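Local coordinates for uncharacterized protein (Exiguobacterium sibiricum, PDB 3B77), which is of unknown function but contains a bacterial pleckstrin homology domain, followed by a helical region that may take part in oligomerisation, at residues Asp3-Val7 and Asp102-Gln107; Phe13-Ala18 and Ile30-Lys35. All blocks are in the same frame, centred on the assembly; numbering follows the deposited sequence.

Interaction 1 (Asp3-Val7 and Asp102-Gln107); sequences DIGQV and DVDKKQ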
loop_
_atom_site.group_PDB
_atom_site.type_symbol
_atom_site.label_atom_id
_atom_site.label_comp_id
_atom_site.label_asym_id
_atom_site.label_seq_id
_atom_site.Cartn_x
_atom_site.Cartn_y
_atom_site.Cartn_z
ATOM N N ASP A 3 23.043 21.601 57.844
ATOM C CA ASP A 3 22.989 21.842 59.337
ATOM C C ASP A 3 22.488 20.574 60.086
ATOM O O ASP A 3 21.630 19.849 59.585
ATOM C CB ASP A 3 22.116 23.075 59.620
ATOM C CG ASP A 3 22.388 23.704 60.981
ATOM O OD1 ASP A 3 22.144 23.033 62.011
ATOM O OD2 ASP A 3 22.804 24.891 61.021
ATOM N N ILE A 4 23.012 20.324 61.288
ATOM C CA ILE A 4 22.780 19.034 61.990
ATOM C C ILE A 4 21.426 18.933 62.716
ATOM O O ILE A 4 21.047 19.824 63.480
ATOM C CB ILE A 4 23.965 18.691 62.938
ATOM C CG1 ILE A 4 25.234 18.320 62.116
ATOM C CG2 ILE A 4 23.608 17.497 63.859
ATOM C CD1 ILE A 4 25.644 19.303 60.930
ATOM N N GLY A 5 20.714 17.829 62.485
ATOM C CA GLY A 5 19.337 17.696 62.955
ATOM C C GLY A 5 19.057 16.696 64.040
ATOM O O GLY A 5 19.849 15.804 64.283
ATOM N N GLN A 6 17.893 16.857 64.671
ATOM C CA GLN A 6 17.458 16.009 65.774
ATOM C C GLN A 6 16.168 15.279 65.429
ATOM O O GLN A 6 15.201 15.891 64.998
ATOM C CB GLN A 6 17.199 16.848 67.043
ATOM C CG GLN A 6 18.369 17.726 67.542
ATOM C CD GLN A 6 19.531 16.937 68.092
ATOM O OE1 GLN A 6 19.356 15.981 68.836
ATOM N NE2 GLN A 6 20.735 17.346 67.735
ATOM N N VAL A 7 16.156 13.973 65.642
ATOM C CA VAL A 7 14.943 13.200 65.518
ATOM C C VAL A 7 14.047 13.573 66.688
ATOM O O VAL A 7 14.454 13.464 67.853
ATOM C CB VAL A 7 15.230 11.693 65.543
ATOM C CG1 VAL A 7 13.931 10.897 65.481
ATOM C CG2 VAL A 7 16.164 11.312 64.394
ATOM N N ASP A 102 21.526 15.594 57.555
ATOM C CA ASP A 102 22.494 15.226 58.610
ATOM C C ASP A 102 21.787 15.147 59.948
ATOM O O ASP A 102 21.046 16.056 60.301
ATOM C CB ASP A 102 23.628 16.243 58.696
ATOM C CG ASP A 102 24.605 16.127 57.535
ATOM O OD1 ASP A 102 25.062 14.996 57.256
ATOM O OD2 ASP A 102 24.933 17.158 56.913
ATOM N N VAL A 103 22.011 14.061 60.681
ATOM C CA VAL A 103 21.301 13.800 61.919
ATOM C C VAL A 103 22.283 13.401 63.022
ATOM O O VAL A 103 23.261 12.687 62.773
ATOM C CB VAL A 103 20.244 12.679 61.735
ATOM C CG1 VAL A 103 19.438 12.481 62.991
ATOM C CG2 VAL A 103 19.329 13.001 60.597
ATOM N N ASP A 104 21.993 13.867 64.237
ATOM C CA ASP A 104 22.761 13.554 65.430
ATOM C C ASP A 104 23.051 12.061 65.503
ATOM O O ASP A 104 22.118 11.257 65.608
ATOM C CB ASP A 104 21.955 13.992 66.662
ATOM C CG ASP A 104 22.759 13.944 67.972
ATOM O OD1 ASP A 104 23.733 13.149 68.114
ATOM O OD2 ASP A 104 22.370 14.714 68.878
ATOM N N LYS A 105 24.341 11.699 65.476
ATOM C CA LYS A 105 24.734 10.291 65.496
ATOM C C LYS A 105 24.170 9.547 66.683
ATOM O O LYS A 105 24.021 8.326 66.614
ATOM C CB LYS A 105 26.252 10.106 65.439
ATOM C CG LYS A 105 27.017 10.613 66.660
ATOM C CD LYS A 105 28.545 10.508 66.480
ATOM C CE LYS A 105 29.135 9.186 66.980
ATOM N NZ LYS A 105 30.650 9.075 66.833
ATOM N N LYS A 106 23.869 10.264 67.761
ATOM C CA LYS A 106 23.243 9.652 68.931
ATOM C C LYS A 106 21.960 8.915 68.556
ATOM O O LYS A 106 21.663 7.860 69.110
ATOM C CB LYS A 106 22.929 10.691 70.027
ATOM C CG LYS A 106 24.149 11.244 70.819
ATOM N N GLN A 107 21.224 9.436 67.588
ATOM C CA GLN A 107 19.937 8.862 67.239
ATOM C C GLN A 107 19.986 7.933 66.032
ATOM O O GLN A 107 18.976 7.727 65.381
ATOM C CB GLN A 107 18.947 9.998 66.998
ATOM C CG GLN A 107 18.689 10.856 68.218
ATOM C CD GLN A 107 18.206 12.224 67.862
ATOM O OE1 GLN A 107 18.835 12.941 67.089
ATOM N NE2 GLN A 107 17.080 12.609 68.434
#
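Two backbone hydrogen bonds hold these segments together. Gly-5 N donates to Asp-102 O at 2.8 Å, and Asp-104 N donates to Gly-5 O at 2.9 Å. They flank Val-103 and form a single parallel beta bridge, with Gly-5 CA 4.5 Å from Val-103 CA. Two weak bonds involving side chains lie beyond the bridge: Val-7 N to Gln-107 OE1 at 3.2 Å, and Gln-6 NE2 to Asp-104 OD2 at 3.3 Å. The other carboxylate oxygen, Asp-104 OD1, accepts from Lys-106 N at 2.9 Å in an Asx turn. This turn leads to Gln-107, the N-cap of helix 108-146. The bridge thus links the edge strands of two sheets, 6-7 and 97-104, just where the last strand of the PH-type fold passes into its C-terminal helix. The apolar part is small. Val-7 CG2 packs on Val-103 CG1 at 3.7 Å, and both valines also touch strand 30-35 and helix 108-146. Farther out, at the exposed end, Ile-4 CD1 lies 4.3 Å from Asp-102 CB.

Interaction 2 (Phe13-Ala18 and Ile30-Lys35); sequences FDKAAA and IYFLIK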
loop_
_atom_site.group_PDB
_atom_site.type_symbol
_atom_site.label_atom_id
_atom_site.label_comp_id
_atom_site.label_asym_id
_atom_site.label_seq_id
_atom_site.Cartn_x
_atom_site.Cartn_y
_atom_site.Cartn_z
ATOM N N PHE A 13 5.412 16.041 68.447
ATOM C CA PHE A 13 5.061 16.306 67.054
ATOM C C PHE A 13 4.146 17.496 66.971
ATOM O O PHE A 13 4.373 18.374 66.142
ATOM C CB PHE A 13 4.397 15.110 66.351
ATOM C CG PHE A 13 5.343 13.996 65.977
ATOM C CD1 PHE A 13 6.712 14.203 65.856
ATOM C CD2 PHE A 13 4.839 12.746 65.664
ATOM C CE1 PHE A 13 7.555 13.163 65.498
ATOM C CE2 PHE A 13 5.682 11.705 65.285
ATOM C CZ PHE A 13 7.037 11.913 65.215
ATOM N N ASP A 14 3.128 17.530 67.833
ATOM C CA ASP A 14 2.161 18.644 67.859
ATOM C C ASP A 14 2.755 20.005 68.241
ATOM O O ASP A 14 2.153 21.033 67.957
ATOM C CB ASP A 14 0.945 18.310 68.725
ATOM C CG ASP A 14 1.317 17.859 70.114
ATOM O OD1 ASP A 14 2.426 18.195 70.596
ATOM O OD2 ASP A 14 0.485 17.158 70.731
ATOM N N LYS A 15 3.937 20.003 68.846
ATOM C CA LYS A 15 4.656 21.220 69.197
ATOM C C LYS A 15 5.540 21.728 68.062
ATOM O O LYS A 15 6.160 22.779 68.190
ATOM C CB LYS A 15 5.575 20.957 70.399
ATOM C CG LYS A 15 4.901 20.382 71.645
ATOM C CD LYS A 15 5.950 20.067 72.730
ATOM C CE LYS A 15 5.341 19.397 73.965
ATOM N NZ LYS A 15 4.670 18.100 73.663
ATOM N N ALA A 16 5.634 20.973 66.970
ATOM C CA ALA A 16 6.508 21.333 65.847
ATOM C C ALA A 16 5.809 22.245 64.867
ATOM O O ALA A 16 4.599 22.138 64.664
ATOM C CB ALA A 16 6.978 20.082 65.136
ATOM N N ALA A 17 6.583 23.131 64.249
ATOM C CA ALA A 17 6.054 24.053 63.248
ATOM C C ALA A 17 5.373 23.285 62.096
ATOM O O ALA A 17 4.338 23.701 61.586
ATOM C CB ALA A 17 7.167 24.965 62.719
ATOM N N ALA A 18 5.958 22.146 61.731
ATOM C CA ALA A 18 5.470 21.300 60.651
ATOM C C ALA A 18 4.030 20.790 60.844
ATOM O O ALA A 18 3.323 20.585 59.871
ATOM C CB ALA A 18 6.425 20.128 60.462
ATOM N N ILE A 30 1.950 12.185 61.095
ATOM C CA ILE A 30 3.422 12.312 61.066
ATOM C C ILE A 30 4.058 11.063 61.624
ATOM O O ILE A 30 3.710 10.641 62.712
ATOM C CB ILE A 30 3.941 13.477 61.913
ATOM C CG1 ILE A 30 3.295 14.804 61.509
ATOM C CG2 ILE A 30 5.435 13.597 61.765
ATOM C CD1 ILE A 30 3.662 15.987 62.407
ATOM N N TYR A 31 4.978 10.466 60.871
ATOM C CA TYR A 31 5.683 9.251 61.289
ATOM C C TYR A 31 7.146 9.485 61.618
ATOM O O TYR A 31 7.767 8.657 62.265
ATOM C CB TYR A 31 5.574 8.176 60.219
ATOM C CG TYR A 31 4.232 7.489 60.191
ATOM C CD1 TYR A 31 3.200 7.995 59.430
ATOM C CD2 TYR A 31 4.000 6.331 60.934
ATOM C CE1 TYR A 31 1.972 7.391 59.393
ATOM C CE2 TYR A 31 2.761 5.715 60.909
ATOM C CZ TYR A 31 1.754 6.258 60.124
ATOM O OH TYR A 31 0.511 5.686 60.052
ATOM N N PHE A 32 7.713 10.607 61.195
ATOM C CA PHE A 32 9.116 10.856 61.458
ATOM C C PHE A 32 9.401 12.318 61.235
ATOM O O PHE A 32 9.035 12.866 60.207
ATOM C CB PHE A 32 9.968 10.012 60.527
ATOM C CG PHE A 32 11.293 9.617 61.121
ATOM C CD1 PHE A 32 12.421 10.438 60.992
ATOM C CD2 PHE A 32 11.419 8.423 61.818
ATOM C CE1 PHE A 32 13.636 10.066 61.558
ATOM C CE2 PHE A 32 12.617 8.059 62.356
ATOM C CZ PHE A 32 13.727 8.877 62.226
ATOM N N LEU A 33 10.027 12.959 62.210
ATOM C CA LEU A 33 10.330 14.377 62.117
ATOM C C LEU A 33 11.774 14.581 62.535
ATOM O O LEU A 33 12.247 13.978 63.508
ATOM C CB LEU A 33 9.361 15.194 62.969
ATOM C CG LEU A 33 9.434 16.728 63.003
ATOM C CD1 LEU A 33 9.326 17.391 61.659
ATOM C CD2 LEU A 33 8.324 17.209 63.867
ATOM N N ILE A 34 12.479 15.371 61.737
ATOM C CA ILE A 34 13.856 15.740 61.980
ATOM C C ILE A 34 13.846 17.252 61.965
ATOM O O ILE A 34 13.390 17.879 60.994
ATOM C CB ILE A 34 14.796 15.250 60.874
ATOM C CG1 ILE A 34 14.858 13.718 60.859
ATOM C CG2 ILE A 34 16.191 15.870 61.054
ATOM C CD1 ILE A 34 15.568 13.135 59.661
ATOM N N LYS A 35 14.291 17.834 63.070
ATOM C CA LYS A 35 14.332 19.270 63.199
ATOM C C LYS A 35 15.779 19.712 63.356
ATOM O O LYS A 35 16.521 19.178 64.157
ATOM C CB LYS A 35 13.474 19.740 64.384
ATOM C CG LYS A 35 13.114 21.247 64.333
ATOM C CD LYS A 35 12.445 21.750 65.628
ATOM C CE LYS A 35 11.049 21.142 65.870
ATOM N NZ LYS A 35 10.474 21.543 67.211
#
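This is an apolar contact between a loop and a strand, on the face of the five-stranded sheet away from helix 108-146. The loop follows strand 6-7 and folds back over strand 30-35. It is shaped by a type I beta turn from Phe-13 to Ala-16, closed by a hydrogen bond from Ala-16 N to Phe-13 O at 3.0 Å. Phe-13 makes the largest contribution from the loop. Its ring lies over Ile-30, whose CG2 sits 4.0 Å from the Phe-13 ring centroid and 8° off the ring normal. This is a CH-pi contact over the ring face. The ring also meets Leu-33, with Phe-13 CE1 3.7 Å from Leu-33 CB. Beyond the turn, two small residues cover the tip of the leucine. Ala-16 CB is 3.4 Å from Leu-33 CD2, and Ala-18 CB is 4.2 Å from Leu-33 CD1. Lys-35 runs out past the turn, with Lys-35 CE 4.3 Å from Ala-16 CB and Lys-35 NZ 4.2 Å from Ala-16 CA. Ala-18 N is also hydrogen-bonded to Glu-40 on the neighbouring strand 39-44. Tyr-31 and Phe-32 point away from the loop, and Phe-32 packs on His-110 and Leu-114 of the helix. Tyr-31 and Phe-32 both face Phe-43 of strand 39-44, a classic beta bulge. The extra residue puts Ile-30 and Leu-33, three positions apart, on the same side. The strand has a loop over one face and a helix on the other, the latter as in the PH fold, where the C-terminal helix caps one end of a barrel of two antiparallel sheets.

How the interactions relate
The two contacts meet through neighbouring strands of one sheet, 6-7 and 30-35. The centres of the two contacts are about 14 Å apart. Gln-6 N lies 2.7 Å from Lys-35 O, a probable hydrogen bond. Val-7 CG1 packs 3.8 Å from Phe-32 CZ, and Val-103 CG2 packs 3.9 Å from Ile-34 CD1. These side chains lie on the helix side of strand 30-35, whereas interaction 2 uses the other face. Interaction 1 is partly buried and mainly polar, since it pairs the edges of two sheets. Interaction 2 is buried and apolar, since a local loop covers a sheet face. The first spans most of the PH domain's sequence; the second joins parts close in the chain.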